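Local coordinates for OxsB protein (Bacillus megaterium, PDB 5UL3) that uses cobalamin, a [4Fe-4S] cluster and S-adenosylmethionine to catalyse the oxidative ring contraction of dAMP to an oxetane aldehyde in oxetanocin A biosynthesis, at residues A[82-94]-A[105-117]. Residues are numbered along the deposited sequence; the frame is centred on the assembly and turned at random.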
ATOM      1  N   ASN A  82     -22.281 -24.325   3.628  1.00 23.69           N
ATOM      2  CA  ASN A  82     -20.898 -24.821   3.675  1.00 23.83           C
ATOM      3  C   ASN A  82     -20.426 -25.228   2.276  1.00 25.73           C
ATOM      4  O   ASN A  82     -21.048 -26.098   1.642  1.00 25.97           O
ATOM      5  CB  ASN A  82     -20.865 -25.997   4.662  1.00 24.91           C
ATOM      6  CG  ASN A  82     -19.496 -26.619   4.819  1.00 21.65           C
ATOM      7  OD1 ASN A  82     -18.805 -26.908   3.847  1.00 22.09           O
ATOM      8  ND2 ASN A  82     -19.109 -26.859   6.062  1.00 22.12           N
ATOM      9  N   PRO A  83     -19.345 -24.634   1.758  1.00 23.46           N
ATOM     10  CA  PRO A  83     -18.970 -24.867   0.360  1.00 23.56           C
ATOM     11  C   PRO A  83     -18.332 -26.225   0.147  1.00 24.61           C
ATOM     12  O   PRO A  83     -18.420 -26.778  -0.956  1.00 25.28           O
ATOM     13  CB  PRO A  83     -17.978 -23.726   0.069  1.00 25.08           C
ATOM     14  CG  PRO A  83     -17.307 -23.484   1.410  1.00 25.00           C
ATOM     15  CD  PRO A  83     -18.430 -23.691   2.439  1.00 23.44           C
ATOM     16  N   LEU A  84     -17.676 -26.760   1.185  1.00 22.31           N
ATOM     17  CA  LEU A  84     -17.074 -28.082   1.069  1.00 25.16           C
ATOM     18  C   LEU A  84     -18.158 -29.145   0.975  1.00 22.93           C
ATOM     19  O   LEU A  84     -18.091 -30.034   0.123  1.00 25.41           O
ATOM     20  CB  LEU A  84     -16.149 -28.367   2.257  1.00 22.61           C
ATOM     21  CG  LEU A  84     -15.367 -29.678   2.177  1.00 22.42           C
ATOM     22  CD1 LEU A  84     -14.036 -29.523   2.919  1.00 27.51           C
ATOM     23  CD2 LEU A  84     -16.150 -30.870   2.810  1.00 22.61           C
ATOM     24  N   LEU A  85     -19.154 -29.069   1.854  1.00 23.15           N
ATOM     25  CA  LEU A  85     -20.247 -30.038   1.777  1.00 24.83           C
ATOM     26  C   LEU A  85     -20.978 -29.919   0.450  1.00 26.48           C
ATOM     27  O   LEU A  85     -21.396 -30.934  -0.131  1.00 24.72           O
ATOM     28  CB  LEU A  85     -21.216 -29.842   2.943  1.00 23.47           C
ATOM     29  CG  LEU A  85     -20.647 -30.119   4.343  1.00 26.82           C
ATOM     30  CD1 LEU A  85     -21.660 -29.764   5.433  1.00 27.86           C
ATOM     31  CD2 LEU A  85     -20.163 -31.557   4.497  1.00 27.67           C
ATOM     32  N   MET A  86     -21.131 -28.685  -0.055  1.00 25.27           N
ATOM     33  CA  MET A  86     -21.831 -28.481  -1.316  1.00 26.66           C
ATOM     34  C   MET A  86     -21.069 -29.094  -2.489  1.00 29.56           C
ATOM     35  O   MET A  86     -21.681 -29.645  -3.411  1.00 28.05           O
ATOM     36  CB  MET A  86     -22.077 -26.990  -1.550  1.00 25.90           C
ATOM     37  CG  MET A  86     -23.006 -26.712  -2.707  1.00 37.83           C
ATOM     38  SD  MET A  86     -23.310 -24.944  -2.862  1.00 56.81           S
ATOM     39  CE  MET A  86     -24.119 -24.615  -1.296  1.00 47.95           C
ATOM     40  N   ARG A  87     -19.738 -29.010  -2.480  1.00 25.92           N
ATOM     41  CA  ARG A  87     -18.958 -29.677  -3.520  1.00 28.39           C
ATOM     42  C   ARG A  87     -19.101 -31.192  -3.429  1.00 30.87           C
ATOM     43  O   ARG A  87     -19.148 -31.880  -4.458  1.00 33.01           O
ATOM     44  CB  ARG A  87     -17.483 -29.282  -3.419  1.00 26.21           C
ATOM     45  CG  ARG A  87     -17.221 -27.839  -3.771  1.00 29.22           C
ATOM     46  CD  ARG A  87     -15.711 -27.543  -3.866  1.00 27.49           C
ATOM     47  NE  ARG A  87     -14.985 -27.743  -2.607  1.00 31.06           N
ATOM     48  CZ  ARG A  87     -14.766 -26.786  -1.701  1.00 24.94           C
ATOM     49  NH1 ARG A  87     -15.239 -25.553  -1.885  1.00 27.99           N
ATOM     50  NH2 ARG A  87     -14.075 -27.070  -0.612  1.00 26.61           N
ATOM     51  N   TRP A  88     -19.157 -31.722  -2.209  1.00 26.22           N
ATOM     52  CA  TRP A  88     -19.281 -33.164  -2.010  1.00 29.13           C
ATOM     53  C   TRP A  88     -20.661 -33.680  -2.419  1.00 29.68           C
ATOM     54  O   TRP A  88     -20.773 -34.747  -3.047  1.00 30.94           O
ATOM     55  CB  TRP A  88     -18.975 -33.506  -0.548  1.00 25.93           C
ATOM     56  CG  TRP A  88     -19.561 -34.807  -0.085  1.00 26.92           C
ATOM     57  CD1 TRP A  88     -19.145 -36.072  -0.416  1.00 29.31           C
ATOM     58  CD2 TRP A  88     -20.666 -34.966   0.804  1.00 22.23           C
ATOM     59  NE1 TRP A  88     -19.940 -37.006   0.214  1.00 29.81           N
ATOM     60  CE2 TRP A  88     -20.878 -36.351   0.968  1.00 30.58           C
ATOM     61  CE3 TRP A  88     -21.499 -34.070   1.481  1.00 24.25           C
ATOM     62  CZ2 TRP A  88     -21.889 -36.860   1.783  1.00 28.61           C
ATOM     63  CZ3 TRP A  88     -22.497 -34.574   2.284  1.00 28.72           C
ATOM     64  CH2 TRP A  88     -22.692 -35.960   2.420  1.00 29.07           C
ATOM     65  N   HIS A  89     -21.721 -32.933  -2.110  1.00 26.14           N
ATOM     66  CA  HIS A  89     -23.092 -33.382  -2.370  1.00 26.80           C
ATOM     67  C   HIS A  89     -23.976 -32.151  -2.529  1.00 27.21           C
ATOM     68  O   HIS A  89     -24.465 -31.592  -1.537  1.00 24.63           O
ATOM     69  CB  HIS A  89     -23.585 -34.274  -1.233  1.00 22.71           C
ATOM     70  CG  HIS A  89     -24.870 -35.009  -1.517  1.00 24.57           C
ATOM     71  ND1 HIS A  89     -25.841 -34.537  -2.375  1.00 25.76           N
ATOM     72  CD2 HIS A  89     -25.332 -36.187  -1.033  1.00 26.03           C
ATOM     73  CE1 HIS A  89     -26.844 -35.400  -2.414  1.00 25.80           C
ATOM     74  NE2 HIS A  89     -26.558 -36.410  -1.608  1.00 25.97           N
ATOM     75  N   PRO A  90     -24.223 -31.711  -3.762  1.00 26.09           N
ATOM     76  CA  PRO A  90     -24.982 -30.464  -3.963  1.00 29.21           C
ATOM     77  C   PRO A  90     -26.416 -30.511  -3.450  1.00 29.74           C
ATOM     78  O   PRO A  90     -27.052 -29.456  -3.334  1.00 30.39           O
ATOM     79  CB  PRO A  90     -24.949 -30.278  -5.489  1.00 28.79           C
ATOM     80  CG  PRO A  90     -23.757 -31.054  -5.933  1.00 39.83           C
ATOM     81  CD  PRO A  90     -23.655 -32.227  -5.015  1.00 31.00           C
ATOM     82  N   SER A  91     -26.963 -31.685  -3.156  1.00 27.05           N
ATOM     83  CA  SER A  91     -28.319 -31.778  -2.628  1.00 28.45           C
ATOM     84  C   SER A  91     -28.366 -32.509  -1.300  1.00 30.41           C
ATOM     85  O   SER A  91     -29.321 -33.232  -1.023  1.00 28.20           O
ATOM     86  CB  SER A  91     -29.263 -32.479  -3.612  1.00 33.84           C
ATOM     87  OG  SER A  91     -29.401 -31.756  -4.817  1.00 30.64           O
ATOM     88  N   TRP A  92     -27.347 -32.352  -0.445  1.00 24.08           N
ATOM     89  CA  TRP A  92     -27.408 -33.106   0.797  1.00 24.23           C
ATOM     90  C   TRP A  92     -28.484 -32.582   1.742  1.00 25.60           C
ATOM     91  O   TRP A  92     -28.966 -33.346   2.590  1.00 30.07           O
ATOM     92  CB  TRP A  92     -26.051 -33.119   1.514  1.00 27.93           C
ATOM     93  CG  TRP A  92     -25.614 -31.802   2.090  1.00 26.87           C
ATOM     94  CD1 TRP A  92     -24.813 -30.863   1.490  1.00 26.64           C
ATOM     95  CD2 TRP A  92     -25.932 -31.282   3.394  1.00 24.40           C
ATOM     96  NE1 TRP A  92     -24.634 -29.792   2.333  1.00 26.70           N
ATOM     97  CE2 TRP A  92     -25.296 -30.026   3.510  1.00 28.02           C
ATOM     98  CE3 TRP A  92     -26.695 -31.756   4.468  1.00 26.43           C
ATOM     99  CZ2 TRP A  92     -25.404 -29.228   4.656  1.00 30.22           C
ATOM    100  CZ3 TRP A  92     -26.797 -30.963   5.616  1.00 34.26           C
ATOM    101  CH2 TRP A  92     -26.155 -29.712   5.693  1.00 33.97           C
ATOM    102  N   TYR A  93     -28.884 -31.323   1.611  1.00 24.83           N
ATOM    103  CA  TYR A  93     -29.688 -30.667   2.641  1.00 32.51           C
ATOM    104  C   TYR A  93     -31.114 -30.399   2.160  1.00 36.59           C
ATOM    105  O   TYR A  93     -31.425 -30.485   0.970  1.00 36.39           O
ATOM    106  CB  TYR A  93     -29.028 -29.353   3.065  1.00 31.87           C
ATOM    107  CG  TYR A  93     -28.833 -28.417   1.906  1.00 32.61           C
ATOM    108  CD1 TYR A  93     -29.820 -27.512   1.554  1.00 37.31           C
ATOM    109  CD2 TYR A  93     -27.669 -28.449   1.149  1.00 30.05           C
ATOM    110  CE1 TYR A  93     -29.658 -26.667   0.490  1.00 33.42           C
ATOM    111  CE2 TYR A  93     -27.491 -27.595   0.078  1.00 32.95           C
ATOM    112  CZ  TYR A  93     -28.492 -26.702  -0.244  1.00 38.50           C
ATOM    113  OH  TYR A  93     -28.328 -25.848  -1.309  1.00 45.65           O
ATOM    114  N   GLU A  94     -31.984 -30.056   3.113  1.00 36.57           N
ATOM    115  CA  GLU A  94     -33.365 -29.687   2.812  1.00 50.43           C
ATOM    116  C   GLU A  94     -33.452 -28.182   2.576  1.00 55.89           C
ATOM    117  O   GLU A  94     -33.069 -27.391   3.447  1.00 56.70           O
ATOM    118  CB  GLU A  94     -34.294 -30.100   3.949  1.00 45.22           C
ATOM    119  CG  GLU A  94     -34.346 -31.582   4.219  1.00 49.64           C
ATOM    120  CD  GLU A  94     -35.016 -31.887   5.542  1.00 76.83           C
ATOM    121  OE1 GLU A  94     -34.840 -31.087   6.487  1.00 86.22           O
ATOM    122  OE2 GLU A  94     -35.725 -32.915   5.636  1.00 82.82           O
ATOM    123  N   PHE A 105     -22.828 -37.110   9.469  1.00 37.34           N
ATOM    124  CA  PHE A 105     -22.895 -37.778   8.175  1.00 35.10           C
ATOM    125  C   PHE A 105     -22.459 -39.226   8.349  1.00 41.23           C
ATOM    126  O   PHE A 105     -21.342 -39.490   8.804  1.00 34.66           O
ATOM    127  CB  PHE A 105     -22.022 -37.067   7.141  1.00 37.10           C
ATOM    128  CG  PHE A 105     -22.588 -35.759   6.694  1.00 33.66           C
ATOM    129  CD1 PHE A 105     -23.682 -35.725   5.846  1.00 33.60           C
ATOM    130  CD2 PHE A 105     -22.050 -34.560   7.146  1.00 34.22           C
ATOM    131  CE1 PHE A 105     -24.227 -34.529   5.437  1.00 34.35           C
ATOM    132  CE2 PHE A 105     -22.602 -33.357   6.747  1.00 33.51           C
ATOM    133  CZ  PHE A 105     -23.683 -33.342   5.885  1.00 34.58           C
ATOM    134  N   LEU A 106     -23.339 -40.157   7.983  1.00 43.97           N
ATOM    135  CA  LEU A 106     -23.151 -41.578   8.245  1.00 43.84           C
ATOM    136  C   LEU A 106     -22.889 -42.322   6.942  1.00 39.49           C
ATOM    137  O   LEU A 106     -23.619 -42.139   5.962  1.00 39.48           O
ATOM    138  CB  LEU A 106     -24.383 -42.154   8.945  1.00 45.67           C
ATOM    139  CG  LEU A 106     -24.755 -41.446  10.243  1.00 49.09           C
ATOM    140  CD1 LEU A 106     -26.153 -41.846  10.701  1.00 55.43           C
ATOM    141  CD2 LEU A 106     -23.734 -41.780  11.300  1.00 42.69           C
ATOM    142  N   SER A 107     -21.845 -43.156   6.940  1.00 39.31           N
ATOM    143  CA  SER A 107     -21.475 -43.968   5.780  1.00 42.92           C
ATOM    144  C   SER A 107     -21.320 -43.126   4.515  1.00 48.08           C
ATOM    145  O   SER A 107     -21.754 -43.512   3.425  1.00 43.18           O
ATOM    146  CB  SER A 107     -22.487 -45.097   5.579  1.00 41.28           C
ATOM    147  OG  SER A 107     -22.537 -45.872   6.766  1.00 42.20           O
ATOM    148  N   CYS A 108     -20.671 -41.971   4.659  1.00 40.87           N
ATOM    149  CA  CYS A 108     -20.406 -41.064   3.546  1.00 45.05           C
ATOM    150  C   CYS A 108     -18.920 -41.165   3.219  1.00 48.57           C
ATOM    151  O   CYS A 108     -18.117 -40.304   3.585  1.00 49.62           O
ATOM    152  CB  CYS A 108     -20.827 -39.644   3.895  1.00 35.13           C
ATOM    153  SG  CYS A 108     -22.618 -39.450   4.077  1.00 45.81           S
ATOM    154  N   GLU A 109     -18.562 -42.234   2.504  1.00 51.46           N
ATOM    155  CA  GLU A 109     -17.153 -42.572   2.319  1.00 56.83           C
ATOM    156  C   GLU A 109     -16.396 -41.470   1.584  1.00 49.13           C
ATOM    157  O   GLU A 109     -15.275 -41.115   1.970  1.00 53.03           O
ATOM    158  CB  GLU A 109     -17.028 -43.897   1.566  1.00 65.06           C
ATOM    159  CG  GLU A 109     -15.602 -44.437   1.527  1.00 77.53           C
ATOM    160  CD  GLU A 109     -15.414 -45.545   0.506  1.00 83.90           C
ATOM    161  OE1 GLU A 109     -16.419 -46.176   0.113  1.00 91.29           O
ATOM    162  OE2 GLU A 109     -14.258 -45.777   0.092  1.00 80.56           O
ATOM    163  N   GLU A 110     -16.987 -40.916   0.522  1.00 37.24           N
ATOM    164  CA  GLU A 110     -16.275 -39.912  -0.261  1.00 47.57           C
ATOM    165  C   GLU A 110     -16.083 -38.600   0.495  1.00 38.13           C
ATOM    166  O   GLU A 110     -15.217 -37.804   0.115  1.00 36.51           O
ATOM    167  CB  GLU A 110     -17.004 -39.648  -1.580  1.00 46.69           C
ATOM    168  CG  GLU A 110     -16.927 -40.795  -2.585  1.00 66.59           C
ATOM    169  CD  GLU A 110     -17.700 -40.504  -3.866  1.00 89.83           C
ATOM    170  OE1 GLU A 110     -18.535 -39.572  -3.863  1.00 85.31           O
ATOM    171  OE2 GLU A 110     -17.472 -41.206  -4.877  1.00 92.65           O
ATOM    172  N   LEU A 111     -16.870 -38.349   1.544  1.00 31.34           N
ATOM    173  CA  LEU A 111     -16.725 -37.098   2.281  1.00 35.95           C
ATOM    174  C   LEU A 111     -15.356 -37.014   2.943  1.00 38.90           C
ATOM    175  O   LEU A 111     -14.760 -35.932   3.020  1.00 32.77           O
ATOM    176  CB  LEU A 111     -17.834 -36.964   3.324  1.00 30.21           C
ATOM    177  CG  LEU A 111     -17.821 -35.703   4.195  1.00 29.14           C
ATOM    178  CD1 LEU A 111     -17.772 -34.432   3.350  1.00 31.03           C
ATOM    179  CD2 LEU A 111     -19.020 -35.673   5.132  1.00 26.05           C
ATOM    180  N   TYR A 112     -14.837 -38.152   3.410  1.00 34.98           N
ATOM    181  CA  TYR A 112     -13.514 -38.152   4.031  0.50 39.98           C
ATOM    182  C   TYR A 112     -12.463 -37.599   3.080  1.00 38.54           C
ATOM    183  O   TYR A 112     -11.603 -36.812   3.495  1.00 35.69           O
ATOM    184  CB  TYR A 112     -13.129 -39.561   4.491  0.50 40.52           C
ATOM    185  CG  TYR A 112     -11.981 -39.575   5.489  0.50 43.79           C
ATOM    186  CD1 TYR A 112     -10.677 -39.298   5.089  0.50 47.45           C
ATOM    187  CD2 TYR A 112     -12.203 -39.861   6.829  0.50 44.64           C
ATOM    188  CE1 TYR A 112      -9.630 -39.303   5.999  0.50 49.63           C
ATOM    189  CE2 TYR A 112     -11.158 -39.875   7.746  0.50 45.87           C
ATOM    190  CZ  TYR A 112      -9.877 -39.594   7.325  0.50 50.49           C
ATOM    191  OH  TYR A 112      -8.840 -39.600   8.232  0.50 54.64           O
ATOM    192  N   GLU A 113     -12.519 -37.992   1.809  1.00 33.81           N
ATOM    193  CA  GLU A 113     -11.554 -37.504   0.835  1.00 38.76           C
ATOM    194  C   GLU A 113     -11.627 -35.989   0.707  1.00 37.40           C
ATOM    195  O   GLU A 113     -10.593 -35.322   0.591  1.00 37.10           O
ATOM    196  CB  GLU A 113     -11.794 -38.180  -0.520  1.00 42.64           C
ATOM    197  CG  GLU A 113     -11.751 -39.712  -0.452  1.00 48.50           C
ATOM    198  CD  GLU A 113     -12.393 -40.402  -1.664  1.00 65.16           C
ATOM    199  OE1 GLU A 113     -12.351 -39.840  -2.784  1.00 50.37           O
ATOM    200  OE2 GLU A 113     -12.945 -41.515  -1.490  1.00 58.06           O
ATOM    201  N   HIS A 114     -12.846 -35.424   0.733  1.00 30.69           N
ATOM    202  CA  HIS A 114     -12.978 -33.972   0.669  1.00 30.70           C
ATOM    203  C   HIS A 114     -12.338 -33.307   1.880  1.00 31.05           C
ATOM    204  O   HIS A 114     -11.887 -32.162   1.786  1.00 31.26           O
ATOM    205  CB  HIS A 114     -14.451 -33.565   0.547  1.00 30.71           C
ATOM    206  CG  HIS A 114     -15.058 -33.876  -0.793  1.00 31.02           C
ATOM    207  ND1 HIS A 114     -15.206 -32.924  -1.780  1.00 35.39           N
ATOM    208  CD2 HIS A 114     -15.540 -35.031  -1.311  1.00 32.51           C
ATOM    209  CE1 HIS A 114     -15.759 -33.479  -2.846  1.00 37.37           C
ATOM    210  NE2 HIS A 114     -15.967 -34.756  -2.588  1.00 29.91           N
ATOM    211  N   LEU A 115     -12.263 -34.010   3.017  1.00 29.01           N
ATOM    212  CA  LEU A 115     -11.714 -33.425   4.232  1.00 28.02           C
ATOM    213  C   LEU A 115     -10.203 -33.559   4.331  1.00 32.65           C
ATOM    214  O   LEU A 115      -9.614 -33.025   5.275  1.00 32.17           O
ATOM    215  CB  LEU A 115     -12.349 -34.058   5.471  1.00 31.10           C
ATOM    216  CG  LEU A 115     -13.829 -33.731   5.625  1.00 30.14           C
ATOM    217  CD1 LEU A 115     -14.398 -34.485   6.827  1.00 32.01           C
ATOM    218  CD2 LEU A 115     -13.978 -32.220   5.794  1.00 30.64           C
ATOM    219  N   GLU A 116      -9.572 -34.267   3.391  1.00 28.70           N
ATOM    220  CA  GLU A 116      -8.117 -34.365   3.331  1.00 30.17           C
ATOM    221  C   GLU A 116      -7.584 -33.161   2.556  1.00 29.81           C
ATOM    222  O   GLU A 116      -7.196 -33.242   1.392  1.00 29.84           O
ATOM    223  CB  GLU A 116      -7.701 -35.690   2.699  1.00 36.62           C
ATOM    224  CG  GLU A 116      -8.118 -36.898   3.539  1.00 39.62           C
ATOM    225  CD  GLU A 116      -7.409 -38.186   3.141  1.00 62.09           C
ATOM    226  OE1 GLU A 116      -7.154 -39.025   4.036  1.00 68.01           O
ATOM    227  OE2 GLU A 116      -7.107 -38.361   1.942  1.00 53.64           O
ATOM    228  N   LEU A 117      -7.608 -32.013   3.234  1.00 28.96           N
ATOM    229  CA  LEU A 117      -7.221 -30.761   2.593  1.00 26.68           C
ATOM    230  C   LEU A 117      -5.712 -30.725   2.350  1.00 28.18           C
ATOM    231  O   LEU A 117      -4.925 -31.128   3.220  1.00 28.54           O
ATOM    232  CB  LEU A 117      -7.639 -29.566   3.458  1.00 26.40           C
ATOM    233  CG  LEU A 117      -9.131 -29.401   3.751  1.00 30.30           C
ATOM    234  CD1 LEU A 117      -9.363 -28.086   4.489  1.00 33.52           C
ATOM    235  CD2 LEU A 117      -9.919 -29.420   2.461  1.00 29.42           C
TER
HETATM  236  O   HOH W   1     -13.923 -30.379  -2.139  1.00 39.83           O
HETATM  237  O   HOH W   2     -18.731 -36.725  -4.260  1.00 54.97           O
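Trp-88, in the last turn of helix 83-88, reaches across to residues 105-114, and its side chain is in contact along its whole length. Its CB sits over the centre of the His-114 imidazole in a CH-pi contact, 3.7 Å from the ring centroid. With chi1 at 157°, CG lies roughly opposite the backbone N, and the indole runs on between Leu-111 and its own neighbour His-89. CG and CD2 touch Leu-111 CD1, which CE3 reaches more loosely; CD1 of the indole lies by the backbone N and CA of Leu-111, while NE1 and CE2 lie against Leu-111 CB, which covers this face; His-89 CB covers the opposite one. At the far end, Trp-88 CZ2 is 3.5 Å from Cys-108 SG, a sulfur-aromatic contact made at the edge of the ring. Trp-88 CZ3 and CH2 point into the face of Phe-105, a T-shaped pair with the Trp-88 and Phe-105 planes at 77°. Phe-105 in turn presents its own edge to the face of Trp-92, with Phe-105 CZ 3.7 Å from Trp-92 CE3. This aromatic cluster probably belongs to the N-terminal domain, of unknown function: Phe-105 comes from edge strand 102-106 of a four-stranded antiparallel sheet, and the two helices, their short axes crossing at 134°, pack beside each other with leucines directed at that sheet. Leu-84 CD2 meets Leu-115 CD2 at 3.9 Å, and Leu-85 CD2 touches both Phe-105 CE2 and Leu-111 CD1; Ile-70 on strand 69-73 and Tyr-62 on strand 60-64 continue this apolar layer. No direct hydrogen bond joins the segments, but two waters bridge them. One accepts from Arg-87 NE and also bonds His-114 ND1, while Arg-87 NH1 binds Glu-150 O. The other donates to both Trp-88 O and Glu-110 OE1.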